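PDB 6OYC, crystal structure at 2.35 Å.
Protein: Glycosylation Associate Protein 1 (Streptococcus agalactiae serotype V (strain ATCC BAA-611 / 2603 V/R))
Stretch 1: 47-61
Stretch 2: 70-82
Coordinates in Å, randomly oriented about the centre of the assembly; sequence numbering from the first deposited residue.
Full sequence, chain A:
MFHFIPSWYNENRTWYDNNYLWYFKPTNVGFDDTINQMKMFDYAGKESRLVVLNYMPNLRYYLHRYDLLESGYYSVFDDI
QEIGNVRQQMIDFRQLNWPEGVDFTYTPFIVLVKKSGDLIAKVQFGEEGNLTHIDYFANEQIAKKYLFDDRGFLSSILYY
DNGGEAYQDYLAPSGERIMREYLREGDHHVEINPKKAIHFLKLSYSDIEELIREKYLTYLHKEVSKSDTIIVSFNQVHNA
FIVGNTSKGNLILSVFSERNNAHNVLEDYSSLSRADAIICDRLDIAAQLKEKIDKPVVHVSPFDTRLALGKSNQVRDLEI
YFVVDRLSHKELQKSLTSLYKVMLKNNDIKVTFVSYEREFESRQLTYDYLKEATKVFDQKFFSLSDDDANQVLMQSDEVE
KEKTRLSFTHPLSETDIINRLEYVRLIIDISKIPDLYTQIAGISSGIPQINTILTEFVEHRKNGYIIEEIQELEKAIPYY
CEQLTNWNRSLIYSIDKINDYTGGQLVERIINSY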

# COMPACT_ATOMS: atom_id res chain seq x y z
N GLU A 47 -21.02 -7.61 9.41
CA GLU A 47 -21.10 -8.10 8.04
C GLU A 47 -20.65 -6.99 7.10
O GLU A 47 -21.10 -5.85 7.22
N SER A 48 -19.73 -7.31 6.19
CA SER A 48 -19.24 -6.26 5.31
C SER A 48 -18.77 -6.86 4.00
O SER A 48 -18.50 -8.06 3.89
N ARG A 49 -18.69 -6.00 2.99
CA ARG A 49 -18.25 -6.41 1.67
C ARG A 49 -17.47 -5.26 1.04
O ARG A 49 -17.76 -4.09 1.28
N LEU A 50 -16.48 -5.62 0.23
CA LEU A 50 -15.68 -4.66 -0.50
C LEU A 50 -16.27 -4.46 -1.89
O LEU A 50 -16.71 -5.41 -2.53
N VAL A 51 -16.29 -3.21 -2.35
CA VAL A 51 -16.87 -2.85 -3.65
C VAL A 51 -15.76 -2.16 -4.43
O VAL A 51 -15.46 -0.98 -4.19
N VAL A 52 -15.17 -2.88 -5.39
CA VAL A 52 -13.94 -2.46 -6.06
C VAL A 52 -14.31 -1.94 -7.44
O VAL A 52 -14.86 -2.67 -8.27
N LEU A 53 -13.98 -0.67 -7.70
CA LEU A 53 -14.46 -0.04 -8.92
C LEU A 53 -13.47 -0.11 -10.07
O LEU A 53 -13.90 -0.08 -11.22
N ASN A 54 -12.17 -0.21 -9.79
CA ASN A 54 -11.17 -0.20 -10.84
C ASN A 54 -10.76 -1.62 -11.20
O ASN A 54 -11.06 -2.59 -10.50
N TYR A 55 -10.05 -1.73 -12.32
CA TYR A 55 -9.55 -3.00 -12.83
C TYR A 55 -8.46 -3.56 -11.89
O TYR A 55 -7.43 -2.91 -11.66
N MET A 56 -8.67 -4.75 -11.34
CA MET A 56 -7.75 -5.31 -10.35
C MET A 56 -7.49 -6.80 -10.60
O MET A 56 -7.92 -7.67 -9.83
N PRO A 57 -6.76 -7.13 -11.66
CA PRO A 57 -6.50 -8.56 -11.96
C PRO A 57 -5.72 -9.28 -10.87
O PRO A 57 -5.75 -10.52 -10.82
N ASN A 58 -5.03 -8.55 -9.99
CA ASN A 58 -4.28 -9.15 -8.90
C ASN A 58 -4.98 -8.98 -7.56
O ASN A 58 -4.33 -8.97 -6.51
N LEU A 59 -6.31 -8.86 -7.57
CA LEU A 59 -7.05 -8.46 -6.38
C LEU A 59 -6.94 -9.51 -5.28
O LEU A 59 -6.85 -9.17 -4.09
N ARG A 60 -6.95 -10.80 -5.64
CA ARG A 60 -7.02 -11.82 -4.60
C ARG A 60 -5.70 -11.90 -3.83
O ARG A 60 -5.70 -12.00 -2.60
N TYR A 61 -4.55 -11.80 -4.52
CA TYR A 61 -3.29 -11.68 -3.80
C TYR A 61 -3.25 -10.40 -2.99
O TYR A 61 -2.78 -10.40 -1.85
N GLU A 70 -10.84 -13.53 2.63
CA GLU A 70 -12.09 -14.17 3.00
C GLU A 70 -13.20 -13.16 3.25
O GLU A 70 -14.31 -13.55 3.60
N SER A 71 -12.92 -11.86 3.10
CA SER A 71 -13.86 -10.86 3.56
C SER A 71 -15.02 -10.60 2.61
O SER A 71 -15.99 -9.95 3.02
N GLY A 72 -14.97 -11.09 1.37
CA GLY A 72 -16.11 -10.87 0.49
C GLY A 72 -15.95 -9.60 -0.33
O GLY A 72 -15.63 -8.53 0.21
N TYR A 73 -16.14 -9.70 -1.65
CA TYR A 73 -15.93 -8.53 -2.48
C TYR A 73 -16.78 -8.65 -3.73
O TYR A 73 -17.14 -9.75 -4.17
N TYR A 74 -17.07 -7.48 -4.29
CA TYR A 74 -17.66 -7.33 -5.61
C TYR A 74 -16.72 -6.48 -6.45
O TYR A 74 -16.27 -5.42 -6.01
N SER A 75 -16.40 -6.96 -7.65
CA SER A 75 -15.50 -6.27 -8.55
C SER A 75 -16.26 -5.90 -9.81
O SER A 75 -16.73 -6.78 -10.54
N VAL A 76 -16.39 -4.60 -10.06
CA VAL A 76 -17.05 -4.12 -11.27
C VAL A 76 -16.48 -4.83 -12.50
O VAL A 76 -17.22 -5.32 -13.37
N PHE A 77 -15.16 -4.91 -12.60
CA PHE A 77 -14.56 -5.46 -13.81
C PHE A 77 -14.75 -6.97 -13.90
O PHE A 77 -14.92 -7.50 -15.00
N ASP A 78 -14.71 -7.68 -12.76
CA ASP A 78 -15.08 -9.09 -12.74
C ASP A 78 -16.48 -9.30 -13.33
O ASP A 78 -16.70 -10.21 -14.14
N ASP A 79 -17.43 -8.46 -12.92
CA ASP A 79 -18.79 -8.50 -13.46
C ASP A 79 -18.80 -8.26 -14.97
O ASP A 79 -19.32 -9.07 -15.74
N ILE A 80 -18.23 -7.14 -15.40
CA ILE A 80 -18.11 -6.85 -16.82
C ILE A 80 -17.54 -8.04 -17.57
O ILE A 80 -18.11 -8.50 -18.57
N GLN A 81 -16.40 -8.56 -17.11
CA GLN A 81 -15.65 -9.54 -17.89
C GLN A 81 -16.22 -10.95 -17.79
O GLN A 81 -15.63 -11.85 -18.39
N GLU A 82 -17.32 -11.16 -17.06
CA GLU A 82 -18.01 -12.47 -17.00
C GLU A 82 -17.10 -13.55 -16.44
O GLU A 82 -17.06 -14.68 -16.93

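Two short parallel strands, 48-52 and 73-75, are zipped edge to edge, and the chain that follows each one closes the contact with aromatic packing, one arginine and three waters. The backbone sets the register: Leu50 N donates to Gly72 O (3.0 Å), Tyr74 N to Leu50 O (2.7 Å), Val52 N to Tyr74 O (2.8 Å) and Val76 N to Val52 O (3.0 Å), so side chains from paired residues emerge on the same face. Gly72, just ahead of the strand, has phi 91°, psi 130°, where a CB would jam against the preceding carbonyl; the backbone itself calls for glycine.

On one face lie Leu50, Val52, Tyr73 and Ser75. Leu50 (chi1 t) lays its CB 3.9 Å from Tyr73 CB. Tyr73 takes chi1 p, and its ring reaches Leu59, whose t rotamer brings CD2 to 3.7 Å from Tyr73 CD2. On the other face Val51 (t) sets CG1 4.2 Å from Tyr74 CD2, at the edge of that ring. Tyr74, also t, sends its hydroxyl along its own stretch, where OH donates to Asp79 OD2 at 2.7 Å.

Beyond the strands, Val76 and Phe77 point toward stretch 1. Leu53 (m) meets Val76 (t) through CD2 and CG2 at 3.7 Å. Phe77 (m) offers a ring face to Tyr55, whose CB sits 3.8 Å from the Phe77 ring centroid, almost on the normal. The two rings meet obliquely, with planes at 51° and Tyr55 CD1 3.6 Å from Phe77 CD2, while Gln81 OE1 lies 3.4 Å from Tyr55 CE1 at that ring's edge.

Arg60 is the polar clasp. Its CA-to-CB bond runs sideways, but the side chain (chi1 m) brings the guanidinium back to stretch 2, where NH1 donates to Tyr73 OH (2.9 Å) and forms a long salt bridge with Asp78 OD2 (NH1 to OD2, 3.7 Å).

Ser75 (chi1 t) caps the second helix: its OG accepts from Asp78 N at 3.0 Å. The same OG donates to water 1 (2.8 Å) and accepts from water 2 (3.0 Å). Water 1 donates to Val52 O (2.8 Å) and Asn54 O (2.6 Å), bridging them to Ser75 OG, and water 2 accepts from Met56 N (3.0 Å). Water 3 accepts from Arg60 NH2 (2.9 Å) and donates to Met56 O (2.9 Å) and Asp78 OD1 (2.7 Å). Backbone pairing fixes the register, and the capping hydroxyl of Ser75 also binds two of the waters that link the stretches.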

# COMPACT_ATOMS: atom_id res chain seq x y z
CB GLU A 47 -22.54 -8.53 7.73
CG GLU A 47 -22.67 -9.88 7.04
CD GLU A 47 -22.13 -11.04 7.88
OE1 GLU A 47 -21.20 -11.73 7.40
OE2 GLU A 47 -22.63 -11.28 9.00
CB SER A 48 -18.12 -5.46 5.97
OG SER A 48 -17.06 -6.30 6.33
CB ARG A 49 -19.43 -6.81 0.78
CG ARG A 49 -19.06 -7.12 -0.64
CD ARG A 49 -19.99 -8.14 -1.25
NE ARG A 49 -21.30 -7.57 -1.47
CZ ARG A 49 -22.44 -8.08 -1.02
NH1 ARG A 49 -22.45 -9.20 -0.32
NH2 ARG A 49 -23.57 -7.43 -1.28
CB LEU A 50 -14.24 -5.16 -0.59
CG LEU A 50 -13.12 -4.23 -1.02
CD1 LEU A 50 -12.71 -3.29 0.09
CD2 LEU A 50 -11.93 -5.09 -1.48
CB VAL A 51 -18.11 -1.95 -3.52
CG1 VAL A 51 -18.65 -1.60 -4.89
CG2 VAL A 51 -19.20 -2.60 -2.63
CB VAL A 52 -12.94 -3.62 -6.17
CG1 VAL A 52 -11.69 -3.19 -6.96
CG2 VAL A 52 -12.55 -4.10 -4.77
CB LEU A 53 -14.81 1.43 -8.65
CG LEU A 53 -15.96 1.70 -7.68
CD1 LEU A 53 -16.26 3.21 -7.63
CD2 LEU A 53 -17.20 0.93 -8.05
CB ASN A 54 -9.94 0.61 -10.43
CG ASN A 54 -9.27 0.07 -9.18
OD1 ASN A 54 -9.92 -0.15 -8.16
ND2 ASN A 54 -7.97 -0.14 -9.26
CB TYR A 55 -9.01 -2.76 -14.24
CG TYR A 55 -8.45 -3.95 -14.99
CD1 TYR A 55 -9.20 -5.12 -15.17
CD2 TYR A 55 -7.17 -3.91 -15.52
CE1 TYR A 55 -8.69 -6.19 -15.87
CE2 TYR A 55 -6.66 -4.97 -16.24
CZ TYR A 55 -7.42 -6.11 -16.40
OH TYR A 55 -6.91 -7.17 -17.09
CB MET A 56 -8.29 -5.08 -8.93
CG MET A 56 -8.20 -3.63 -8.48
SD MET A 56 -6.49 -3.26 -8.10
CE MET A 56 -6.46 -3.68 -6.34
CB PRO A 57 -5.71 -8.51 -13.28
CG PRO A 57 -5.12 -7.11 -13.31
CD PRO A 57 -6.11 -6.23 -12.64
CB ASN A 58 -2.88 -8.55 -8.82
CG ASN A 58 -1.86 -9.58 -8.48
OD1 ASN A 58 -1.83 -10.66 -9.08
ND2 ASN A 58 -1.01 -9.28 -7.48
CB LEU A 59 -8.50 -8.19 -6.74
CG LEU A 59 -9.45 -7.82 -5.60
CD1 LEU A 59 -8.93 -6.63 -4.82
CD2 LEU A 59 -10.85 -7.52 -6.15
CB ARG A 60 -7.42 -13.16 -5.21
CG ARG A 60 -8.97 -13.29 -5.46
CD ARG A 60 -9.32 -13.65 -6.91
NE ARG A 60 -8.66 -12.77 -7.87
CZ ARG A 60 -9.19 -11.64 -8.33
NH1 ARG A 60 -10.41 -11.25 -7.96
NH2 ARG A 60 -8.48 -10.90 -9.19
CB TYR A 61 -2.09 -11.74 -4.74
CG TYR A 61 -1.74 -13.16 -5.10
CD1 TYR A 61 -1.49 -14.12 -4.11
CD2 TYR A 61 -1.69 -13.57 -6.43
CE1 TYR A 61 -1.20 -15.43 -4.44
CE2 TYR A 61 -1.39 -14.87 -6.76
CZ TYR A 61 -1.16 -15.80 -5.76
OH TYR A 61 -0.87 -17.08 -6.10
CB GLU A 70 -11.89 -15.03 4.26
CG GLU A 70 -10.93 -16.23 4.07
CD GLU A 70 -9.46 -15.81 3.96
OE1 GLU A 70 -9.12 -14.66 4.34
OE2 GLU A 70 -8.64 -16.61 3.48
CB SER A 71 -13.14 -9.54 3.86
OG SER A 71 -12.76 -9.49 5.22
CB TYR A 73 -14.46 -8.36 -2.87
CG TYR A 73 -13.94 -9.43 -3.80
CD1 TYR A 73 -13.44 -10.64 -3.29
CD2 TYR A 73 -13.96 -9.27 -5.18
CE1 TYR A 73 -12.96 -11.63 -4.13
CE2 TYR A 73 -13.47 -10.26 -6.03
CZ TYR A 73 -12.97 -11.44 -5.50
OH TYR A 73 -12.49 -12.42 -6.34
CB TYR A 74 -19.06 -6.68 -5.53
CG TYR A 74 -19.57 -6.23 -6.87
CD1 TYR A 74 -20.22 -7.11 -7.73
CD2 TYR A 74 -19.37 -4.91 -7.30
CE1 TYR A 74 -20.68 -6.68 -8.98
CE2 TYR A 74 -19.82 -4.49 -8.52
CZ TYR A 74 -20.47 -5.37 -9.36
OH TYR A 74 -20.90 -4.93 -10.59
CB SER A 75 -14.28 -7.12 -8.89
OG SER A 75 -13.68 -6.66 -10.09
CB VAL A 76 -16.92 -2.59 -11.37
CG1 VAL A 76 -17.19 -2.12 -12.77
CG2 VAL A 76 -17.82 -1.90 -10.37
CB PHE A 77 -13.07 -5.10 -13.90
CG PHE A 77 -12.84 -3.74 -14.51
CD1 PHE A 77 -13.09 -2.59 -13.77
CD2 PHE A 77 -12.42 -3.62 -15.83
CE1 PHE A 77 -12.88 -1.34 -14.31
CE2 PHE A 77 -12.22 -2.37 -16.39
CZ PHE A 77 -12.46 -1.22 -15.63
CB ASP A 78 -15.02 -9.63 -11.31
CG ASP A 78 -13.61 -10.04 -10.87
OD1 ASP A 78 -12.60 -9.59 -11.44
OD2 ASP A 78 -13.52 -10.82 -9.91
CB ASP A 79 -19.60 -7.43 -12.72
CG ASP A 79 -21.09 -7.45 -13.05
OD1 ASP A 79 -21.51 -8.13 -14.01
OD2 ASP A 79 -21.83 -6.76 -12.33
CB ILE A 80 -17.24 -5.60 -17.03
CG1 ILE A 80 -17.91 -4.40 -16.38
CG2 ILE A 80 -16.96 -5.38 -18.52
CD1 ILE A 80 -17.08 -3.15 -16.48
CB GLN A 81 -14.18 -9.55 -17.45
CG GLN A 81 -13.41 -8.29 -17.83
CD GLN A 81 -11.99 -8.33 -17.34
OE1 GLN A 81 -11.66 -7.70 -16.32
NE2 GLN A 81 -11.14 -9.11 -18.02
CB GLU A 82 -18.57 -12.89 -18.37
CG GLU A 82 -19.66 -11.96 -18.84
CD GLU A 82 -20.15 -12.27 -20.25
OE1 GLU A 82 -19.80 -13.34 -20.81
OE2 GLU A 82 -20.88 -11.42 -20.80
O HOH W 1 -13.22 -3.93 -10.21
O HOH W 2 -11.05 -6.59 -11.56
O HOH W 3 -10.50 -8.92 -9.86